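Local coordinates for protein PspGI restriction endonuclease (Pyrococcus sp. GI-H, PDB 3BM3) that is a restriction endonuclease of the PD-(D/E)XK clan that binds its DNA site with base flipping and probably cleaves it as a type II enzyme, at residues C[122-127]-C[131-136]. The protein carries 2 engineered substitutions. Numbering follows the deposited sequence. Where two conformers were deposited one is given.
Sequences DRVIKI and ITEGEK. With nucleotides of chain A.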
ATOM      1  N   ASP C 122       6.833 -15.436  -7.935  1.00 21.36           N
ATOM      2  CA  ASP C 122       8.145 -14.894  -7.623  1.00 21.43           C
ATOM      3  C   ASP C 122       8.970 -14.547  -8.849  1.00 21.17           C
ATOM      4  O   ASP C 122      10.204 -14.449  -8.763  1.00 21.81           O
ATOM      5  CB  ASP C 122       8.929 -15.882  -6.722  1.00 21.97           C
ATOM      6  CG  ASP C 122       9.557 -15.214  -5.516  1.00 25.81           C
ATOM      7  OD1 ASP C 122       9.167 -14.063  -5.187  1.00 30.86           O
ATOM      8  OD2 ASP C 122      10.435 -15.858  -4.889  1.00 29.78           O
ATOM      9  N   ARG C 123       8.328 -14.345 -10.003  1.00 19.89           N
ATOM     10  CA  ARG C 123       9.103 -13.976 -11.170  1.00 19.82           C
ATOM     11  C   ARG C 123       9.057 -12.466 -11.337  1.00 18.96           C
ATOM     12  O   ARG C 123       8.022 -11.853 -11.163  1.00 20.78           O
ATOM     13  CB  ARG C 123       8.603 -14.726 -12.407  1.00 19.94           C
ATOM     14  CG  ARG C 123       8.703 -16.237 -12.245  1.00 21.93           C
ATOM     15  CD  ARG C 123      10.078 -16.691 -11.739  1.00 25.42           C
ATOM     16  NE  ARG C 123      10.294 -18.111 -12.052  1.00 28.75           N
ATOM     17  CZ  ARG C 123       9.826 -19.142 -11.352  1.00 29.42           C
ATOM     18  NH1 ARG C 123       9.119 -18.963 -10.255  1.00 30.94           N
ATOM     19  NH2 ARG C 123      10.078 -20.379 -11.761  1.00 29.65           N
ATOM     20  N   VAL C 124      10.213 -11.888 -11.613  1.00 18.14           N
ATOM     21  CA  VAL C 124      10.345 -10.482 -11.860  1.00 17.79           C
ATOM     22  C   VAL C 124      10.355 -10.256 -13.358  1.00 18.03           C
ATOM     23  O   VAL C 124      11.136 -10.891 -14.112  1.00 18.01           O
ATOM     24  CB  VAL C 124      11.615  -9.954 -11.211  1.00 18.96           C
ATOM     25  CG1 VAL C 124      11.750  -8.448 -11.433  1.00 19.94           C
ATOM     26  CG2 VAL C 124      11.582 -10.304  -9.721  1.00 17.52           C
ATOM     27  N   ILE C 125       9.460  -9.371 -13.802  1.00 16.61           N
ATOM     28  CA  ILE C 125       9.400  -8.973 -15.185  1.00 16.34           C
ATOM     29  C   ILE C 125      10.286  -7.742 -15.294  1.00 16.45           C
ATOM     30  O   ILE C 125       9.948  -6.677 -14.811  1.00 15.84           O
ATOM     31  CB  ILE C 125       7.969  -8.655 -15.633  1.00 14.75           C
ATOM     32  CG1 ILE C 125       7.089  -9.882 -15.444  1.00 16.41           C
ATOM     33  CG2 ILE C 125       7.988  -8.165 -17.091  1.00 15.05           C
ATOM     34  CD1 ILE C 125       5.629  -9.618 -15.782  1.00 17.51           C
ATOM     35  N   LYS C 126      11.447  -7.909 -15.904  0.50 16.65           N
ATOM     36  CA  LYS C 126      12.414  -6.818 -15.964  0.50 16.95           C
ATOM     37  C   LYS C 126      11.885  -5.739 -16.879  0.50 16.37           C
ATOM     38  O   LYS C 126      11.308  -6.019 -17.930  0.50 16.61           O
ATOM     39  CB  LYS C 126      13.792  -7.303 -16.399  0.50 17.84           C
ATOM     40  CG  LYS C 126      14.577  -7.963 -15.276  0.50 20.44           C
ATOM     41  CD  LYS C 126      14.330  -9.467 -15.260  0.50 22.80           C
ATOM     42  CE  LYS C 126      14.528 -10.101 -13.900  0.50 23.71           C
ATOM     43  NZ  LYS C 126      13.806 -11.379 -13.851  0.50 20.54           N
ATOM     44  N   ILE C 127      12.042  -4.498 -16.440  1.00 15.76           N
ATOM     45  CA  ILE C 127      11.536  -3.359 -17.163  1.00 14.71           C
ATOM     46  C   ILE C 127      12.622  -2.635 -17.901  1.00 15.20           C
ATOM     47  O   ILE C 127      12.376  -2.119 -18.998  1.00 15.64           O
ATOM     48  CB  ILE C 127      10.832  -2.369 -16.197  1.00 14.15           C
ATOM     49  CG1 ILE C 127       9.637  -3.053 -15.507  1.00 12.90           C
ATOM     50  CG2 ILE C 127      10.363  -1.152 -16.926  1.00 14.82           C
ATOM     51  CD1 ILE C 127       8.675  -3.703 -16.476  1.00 12.65           C
ATOM     52  N   ILE C 131      18.688  -2.213 -14.995  1.00 28.21           N
ATOM     53  CA  ILE C 131      18.277  -2.429 -13.600  1.00 28.84           C
ATOM     54  C   ILE C 131      17.714  -3.860 -13.562  1.00 28.75           C
ATOM     55  O   ILE C 131      16.983  -4.248 -14.473  1.00 29.31           O
ATOM     56  CB  ILE C 131      17.146  -1.415 -13.168  1.00 28.98           C
ATOM     57  CG1 ILE C 131      17.664   0.016 -13.093  1.00 30.76           C
ATOM     58  CG2 ILE C 131      16.563  -1.767 -11.821  1.00 30.62           C
ATOM     59  CD1 ILE C 131      16.561   1.050 -12.823  1.00 31.56           C
ATOM     60  N   THR C 132      18.071  -4.655 -12.559  1.00 28.09           N
ATOM     61  CA  THR C 132      17.542  -6.032 -12.468  1.00 27.56           C
ATOM     62  C   THR C 132      16.138  -6.038 -11.860  1.00 26.95           C
ATOM     63  O   THR C 132      15.375  -6.975 -12.075  1.00 26.24           O
ATOM     64  CB  THR C 132      18.466  -7.015 -11.666  1.00 28.16           C
ATOM     65  OG1 THR C 132      18.805  -6.450 -10.399  1.00 29.70           O
ATOM     66  CG2 THR C 132      19.740  -7.326 -12.449  1.00 27.54           C
ATOM     67  N   GLU C 133      15.804  -5.000 -11.106  1.00 25.23           N
ATOM     68  CA  GLU C 133      14.498  -4.941 -10.461  1.00 25.43           C
ATOM     69  C   GLU C 133      13.389  -4.671 -11.472  1.00 23.44           C
ATOM     70  O   GLU C 133      13.619  -4.058 -12.511  1.00 24.51           O
ATOM     71  CB  GLU C 133      14.484  -3.908  -9.334  1.00 26.18           C
ATOM     72  CG  GLU C 133      13.364  -4.133  -8.346  1.00 30.44           C
ATOM     73  CD  GLU C 133      13.154  -5.614  -8.005  1.00 36.16           C
ATOM     74  OE1 GLU C 133      13.997  -6.217  -7.278  1.00 40.02           O
ATOM     75  OE2 GLU C 133      12.155  -6.190  -8.491  1.00 37.83           O
ATOM     76  N   GLY C 134      12.184  -5.139 -11.170  1.00 20.36           N
ATOM     77  CA  GLY C 134      11.105  -5.041 -12.126  1.00 18.81           C
ATOM     78  C   GLY C 134       9.773  -5.243 -11.467  1.00 17.58           C
ATOM     79  O   GLY C 134       9.626  -5.086 -10.254  1.00 17.42           O
ATOM     80  N   GLU C 135       8.790  -5.571 -12.284  1.00 16.15           N
ATOM     81  CA  GLU C 135       7.468  -5.794 -11.793  1.00 15.64           C
ATOM     82  C   GLU C 135       7.255  -7.266 -11.447  1.00 16.56           C
ATOM     83  O   GLU C 135       7.833  -8.170 -12.081  1.00 16.97           O
ATOM     84  CB  GLU C 135       6.444  -5.269 -12.764  1.00 15.62           C
ATOM     85  CG  GLU C 135       6.541  -3.796 -12.972  1.00 13.99           C
ATOM     86  CD  GLU C 135       6.410  -3.035 -11.662  1.00 13.18           C
ATOM     87  OE1 GLU C 135       5.344  -3.107 -11.056  1.00 13.82           O
ATOM     88  OE2 GLU C 135       7.414  -2.426 -11.239  1.00 13.39           O
ATOM     89  N   LYS C 136       6.425  -7.502 -10.437  0.50 16.75           N
ATOM     90  CA  LYS C 136       6.309  -8.822  -9.845  0.50 17.01           C
ATOM     91  C   LYS C 136       4.845  -9.180  -9.570  0.50 16.85           C
ATOM     92  O   LYS C 136       4.371  -9.161  -8.430  0.50 16.63           O
ATOM     93  CB  LYS C 136       7.180  -8.913  -8.592  0.50 17.67           C
ATOM     94  CG  LYS C 136       7.338 -10.321  -8.064  0.50 18.18           C
ATOM     95  CD  LYS C 136       8.031 -10.337  -6.713  0.50 20.33           C
ATOM     96  CE  LYS C 136       7.452 -11.421  -5.849  0.50 22.07           C
ATOM     97  NZ  LYS C 136       8.359 -11.756  -4.742  0.50 24.67           N
TER
ATOM     98  P    DA A   2      14.985  -3.433  -2.756  1.00 36.24           P
ATOM     99  OP1  DA A   2      15.531  -2.713  -3.936  1.00 33.96           O
ATOM    100  OP2  DA A   2      14.776  -2.703  -1.476  1.00 34.42           O
ATOM    101  O5'  DA A   2      13.594  -4.083  -3.182  1.00 30.90           O
ATOM    102  C5'  DA A   2      13.515  -4.936  -4.320  1.00 25.03           C
ATOM    103  C4'  DA A   2      12.171  -5.623  -4.381  1.00 22.40           C
ATOM    104  O4'  DA A   2      11.995  -6.449  -3.204  1.00 19.15           O
ATOM    105  C3'  DA A   2      10.946  -4.715  -4.402  1.00 20.82           C
ATOM    106  O3'  DA A   2       9.874  -5.433  -5.011  1.00 18.26           O
ATOM    107  C2'  DA A   2      10.674  -4.513  -2.924  1.00 19.20           C
ATOM    108  C1'  DA A   2      10.995  -5.888  -2.355  1.00 19.23           C
ATOM    109  N9   DA A   2      11.541  -5.853  -1.001  1.00 16.85           N
ATOM    110  C8   DA A   2      12.499  -5.006  -0.507  1.00 19.61           C
ATOM    111  N7   DA A   2      12.819  -5.240   0.743  1.00 19.58           N
ATOM    112  C5   DA A   2      12.011  -6.308   1.097  1.00 19.11           C
ATOM    113  C6   DA A   2      11.875  -7.030   2.289  1.00 19.80           C
ATOM    114  N6   DA A   2      12.589  -6.777   3.390  1.00 18.78           N
ATOM    115  N1   DA A   2      10.973  -8.036   2.315  1.00 17.99           N
ATOM    116  C2   DA A   2      10.262  -8.289   1.210  1.00 18.31           C
ATOM    117  N3   DA A   2      10.303  -7.680   0.027  1.00 16.76           N
ATOM    118  C4   DA A   2      11.210  -6.688   0.037  1.00 16.96           C
TER
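The V124 side chain lies over the backbone at G134, its CG1 3.3 Å from G134 N. This packing belongs to a short antiparallel beta hairpin, 125-126 with 134-135, a worked example of a hairpin built on a single hydrogen-bonded pair. I125 N reaches E135 O at 2.7 Å in a nearly straight bond (174°), and E135 N returns a more bent one to I125 O. CA-H...O contacts from V124 CA to E135 O and G134 CA to I125 O accompany the pair.

I125 and E135 share a face turned toward helix 167-181. I127 CG1 and CD1 pack obliquely on E135 CG, each 4.1 Å away, while the E135 carboxylate forms a salt bridge to R168 and a hydrogen bond to Y199, both of the second subunit; the hairpin is thus tied into the dimer.

At the end of the hairpin away from the turn, the K136 chain runs alongside D122, passing R123 O with CG. Its NZ is modelled 2.5 Å from D122 OD1, a salt bridge of doubtful length, since the lysine was deposited in two conformers.

E133 faces the DNA. With CG anti to the backbone N (chi1 -160°) and a bend at chi2, the carboxylate folds back until OE2 accepts G134 N at 2.9 Å, met from above the carboxylate plane, and touches V124 CG1. OE1 packs against the sugar of deoxyadenosine 2 of chain A, 3.3 Å from C5'.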